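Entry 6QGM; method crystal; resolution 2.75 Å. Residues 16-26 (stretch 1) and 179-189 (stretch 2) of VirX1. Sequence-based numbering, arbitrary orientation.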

# COMPACT_ATOMS: atom_id res chain seq x y z
N GLY B 16 -27.29 9.70 23.22
CA GLY B 16 -27.06 9.89 24.66
C GLY B 16 -27.26 8.59 25.40
O GLY B 16 -26.36 8.18 26.16
N TRP B 17 -28.41 7.94 25.19
CA TRP B 17 -28.82 6.74 25.95
C TRP B 17 -28.10 5.50 25.43
O TRP B 17 -27.84 4.60 26.24
CB TRP B 17 -30.34 6.61 25.90
CG TRP B 17 -30.99 7.67 26.73
CD1 TRP B 17 -31.81 8.67 26.30
CD2 TRP B 17 -30.82 7.85 28.14
NE1 TRP B 17 -32.19 9.44 27.36
CE2 TRP B 17 -31.59 8.97 28.50
CE3 TRP B 17 -30.10 7.17 29.13
CZ2 TRP B 17 -31.65 9.44 29.81
CZ3 TRP B 17 -30.17 7.63 30.43
CH2 TRP B 17 -30.93 8.75 30.76
N MET B 18 -27.78 5.45 24.14
CA MET B 18 -26.94 4.38 23.55
C MET B 18 -25.58 4.39 24.25
O MET B 18 -25.11 3.31 24.64
CB MET B 18 -26.81 4.55 22.04
CG MET B 18 -28.02 4.09 21.29
SD MET B 18 -27.93 4.42 19.51
CE MET B 18 -26.64 3.29 19.02
N THR B 19 -25.01 5.58 24.46
CA THR B 19 -23.71 5.79 25.15
C THR B 19 -23.87 5.41 26.64
O THR B 19 -23.05 4.60 27.14
CB THR B 19 -23.20 7.22 24.95
OG1 THR B 19 -23.20 7.50 23.55
CG2 THR B 19 -21.82 7.44 25.50
N ALA B 20 -24.88 5.95 27.31
CA ALA B 20 -25.14 5.68 28.75
C ALA B 20 -25.30 4.17 28.99
O ALA B 20 -24.64 3.66 29.91
CB ALA B 20 -26.36 6.45 29.22
N ALA B 21 -26.13 3.49 28.19
CA ALA B 21 -26.43 2.04 28.31
C ALA B 21 -25.15 1.22 28.13
O ALA B 21 -24.82 0.44 29.05
CB ALA B 21 -27.47 1.64 27.29
N ALA B 22 -24.45 1.41 27.01
CA ALA B 22 -23.18 0.72 26.65
C ALA B 22 -22.16 0.87 27.79
O ALA B 22 -21.66 -0.15 28.27
CB ALA B 22 -22.63 1.26 25.36
N LEU B 23 -21.87 2.11 28.19
CA LEU B 23 -20.87 2.42 29.25
C LEU B 23 -21.32 1.78 30.57
O LEU B 23 -20.47 1.15 31.23
CB LEU B 23 -20.71 3.94 29.38
CG LEU B 23 -19.93 4.61 28.24
CD1 LEU B 23 -19.71 6.10 28.50
CD2 LEU B 23 -18.59 3.94 28.00
N SER B 24 -22.60 1.91 30.95
CA SER B 24 -23.14 1.40 32.24
C SER B 24 -22.98 -0.13 32.33
O SER B 24 -22.71 -0.64 33.43
CB SER B 24 -24.57 1.84 32.46
OG SER B 24 -25.46 1.08 31.66
N LYS B 25 -23.14 -0.83 31.20
CA LYS B 25 -23.15 -2.31 31.11
C LYS B 25 -21.72 -2.83 30.88
O LYS B 25 -21.32 -3.75 31.62
CB LYS B 25 -24.12 -2.78 30.03
CG LYS B 25 -24.17 -4.28 29.83
CD LYS B 25 -25.53 -4.81 29.45
CE LYS B 25 -25.54 -6.32 29.27
NZ LYS B 25 -24.57 -6.77 28.24
N LEU B 26 -20.98 -2.28 29.91
CA LEU B 26 -19.66 -2.81 29.46
C LEU B 26 -18.50 -2.17 30.26
O LEU B 26 -17.38 -2.69 30.16
CB LEU B 26 -19.49 -2.56 27.96
CG LEU B 26 -20.62 -3.09 27.07
CD1 LEU B 26 -20.44 -2.67 25.63
CD2 LEU B 26 -20.71 -4.59 27.16
N LYS B 179 -34.42 0.26 30.81
CA LYS B 179 -34.08 -1.19 30.94
C LYS B 179 -32.60 -1.40 31.30
O LYS B 179 -32.33 -2.38 32.01
CB LYS B 179 -34.38 -1.94 29.65
CG LYS B 179 -35.83 -1.90 29.18
CD LYS B 179 -36.89 -2.31 30.17
CE LYS B 179 -38.21 -1.62 29.87
NZ LYS B 179 -39.35 -2.26 30.57
N ILE B 180 -31.68 -0.57 30.81
CA ILE B 180 -30.21 -0.79 30.97
C ILE B 180 -29.60 0.35 31.79
O ILE B 180 -29.03 0.05 32.87
CB ILE B 180 -29.52 -1.00 29.61
CG1 ILE B 180 -30.17 -2.15 28.84
CG2 ILE B 180 -28.02 -1.20 29.79
CD1 ILE B 180 -29.49 -2.49 27.52
N ALA B 181 -29.70 1.60 31.33
CA ALA B 181 -28.91 2.74 31.87
C ALA B 181 -29.31 3.03 33.32
O ALA B 181 -28.43 2.94 34.20
CB ALA B 181 -29.07 3.96 30.98
N LEU B 182 -30.57 3.37 33.57
CA LEU B 182 -31.01 3.79 34.93
C LEU B 182 -30.81 2.64 35.91
O LEU B 182 -30.18 2.83 36.95
CB LEU B 182 -32.47 4.26 34.88
CG LEU B 182 -32.73 5.53 34.08
CD1 LEU B 182 -34.15 6.02 34.30
CD2 LEU B 182 -31.72 6.61 34.46
N PRO B 183 -31.30 1.41 35.64
CA PRO B 183 -31.05 0.29 36.53
C PRO B 183 -29.57 0.12 36.90
O PRO B 183 -29.30 -0.19 38.04
CB PRO B 183 -31.56 -0.92 35.72
CG PRO B 183 -32.65 -0.34 34.85
CD PRO B 183 -32.14 1.04 34.48
N ASN B 184 -28.65 0.34 35.95
CA ASN B 184 -27.17 0.24 36.17
C ASN B 184 -26.61 1.51 36.83
O ASN B 184 -25.38 1.63 36.92
CB ASN B 184 -26.43 -0.04 34.86
CG ASN B 184 -26.71 -1.42 34.31
OD1 ASN B 184 -27.15 -2.31 35.04
ND2 ASN B 184 -26.45 -1.61 33.02
N GLY B 185 -27.46 2.42 37.29
CA GLY B 185 -27.07 3.54 38.17
C GLY B 185 -26.62 4.77 37.40
O GLY B 185 -25.99 5.64 38.02
N VAL B 186 -26.92 4.87 36.10
CA VAL B 186 -26.69 6.14 35.36
C VAL B 186 -27.54 7.21 36.03
O VAL B 186 -28.76 6.99 36.19
CB VAL B 186 -27.00 6.03 33.85
CG1 VAL B 186 -26.83 7.37 33.14
CG2 VAL B 186 -26.14 4.99 33.17
N LYS B 187 -26.90 8.31 36.44
CA LYS B 187 -27.54 9.47 37.12
C LYS B 187 -28.15 10.39 36.07
O LYS B 187 -27.40 11.00 35.31
CB LYS B 187 -26.51 10.19 37.98
CG LYS B 187 -27.07 10.89 39.19
CD LYS B 187 -25.93 11.53 39.96
CE LYS B 187 -25.30 12.68 39.19
NZ LYS B 187 -23.83 12.58 39.03
N HIS B 188 -29.47 10.44 36.01
CA HIS B 188 -30.26 11.31 35.10
C HIS B 188 -30.32 12.71 35.70
O HIS B 188 -30.86 12.83 36.79
CB HIS B 188 -31.66 10.73 34.91
CG HIS B 188 -32.41 11.27 33.76
ND1 HIS B 188 -33.78 11.23 33.70
CD2 HIS B 188 -31.99 11.90 32.64
CE1 HIS B 188 -34.18 11.80 32.58
NE2 HIS B 188 -33.10 12.21 31.91
N ILE B 189 -29.76 13.71 35.01
CA ILE B 189 -29.72 15.13 35.46
C ILE B 189 -30.51 15.99 34.47
O ILE B 189 -30.08 16.08 33.30
CB ILE B 189 -28.26 15.62 35.62
CG1 ILE B 189 -27.54 14.83 36.72
CG2 ILE B 189 -28.22 17.12 35.86
CD1 ILE B 189 -26.06 15.12 36.78

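This contact is a small, largely apolar packing of one face of a helix against a helix end, a turn and the start of a strand, with one aromatic pair and one side-chain hydrogen bond across it. It illustrates a general principle: where a helix presents small residues, a second segment can approach its backbone closely, and larger or polar side chains then complete the contact around that point. Touching residues are at least 155 positions apart in sequence, yet the CA atoms of A21 and A181 come within 4.4 Å.

Alanines lie at the closest part of this approach. A181 points its CB toward the helix, where it lies 4.1 Å from A20 CB and also 4.1 Å from the backbone atom A21 N. Beside it, I180 reaches in with CG2, which is 3.7 Å from A21 O and 3.8 Å from A21 CB. V186, beyond the turn, packs on both A20 and S24: its CG2 lies 3.6 Å from S24 CB and 3.8 Å from A20 O, and its CG1 lies 4.1 Å from A20 CB.

W17 extends the contact along the second segment. Its CA-to-CB bond points sideways, but the indole carries the side chain closer, so that CE3 packs 3.8 Å from A181 CB, with L182 and V186 at longer range. Its six-membered ring also directs an edge toward the face of H188; the centroids are 5.3 Å apart and the planes are inclined at 66°, an arrangement in which the rings meet at an angle rather than stacking. The polar nitrogens W17 NE1 and H188 NE2 are both hydrogen-bonded elsewhere in the structure.

S24 supplies the polar element. With chi1 in the p well, its hydroxyl turns back to the helix backbone and donates to the carbonyl one turn earlier, S24 OG to A21 O at 2.8 Å. The same oxygen accepts a hydrogen bond from the second segment, with N184 ND2 to S24 OG at 3.2 Å and an angle of 166° at the hydrogen, close to linear. S24 OG thus serves as both donor and acceptor, linking a local helix interaction to a long-range one.

The fold of the second segment places these partners. L182 to G185 form a type I turn, closed by G185 N to L182 O at 2.8 Å, and V186 N bonds to A181 O at 3.1 Å. The chain therefore doubles back, bringing A181, N184 and V186 to bear on the same helix.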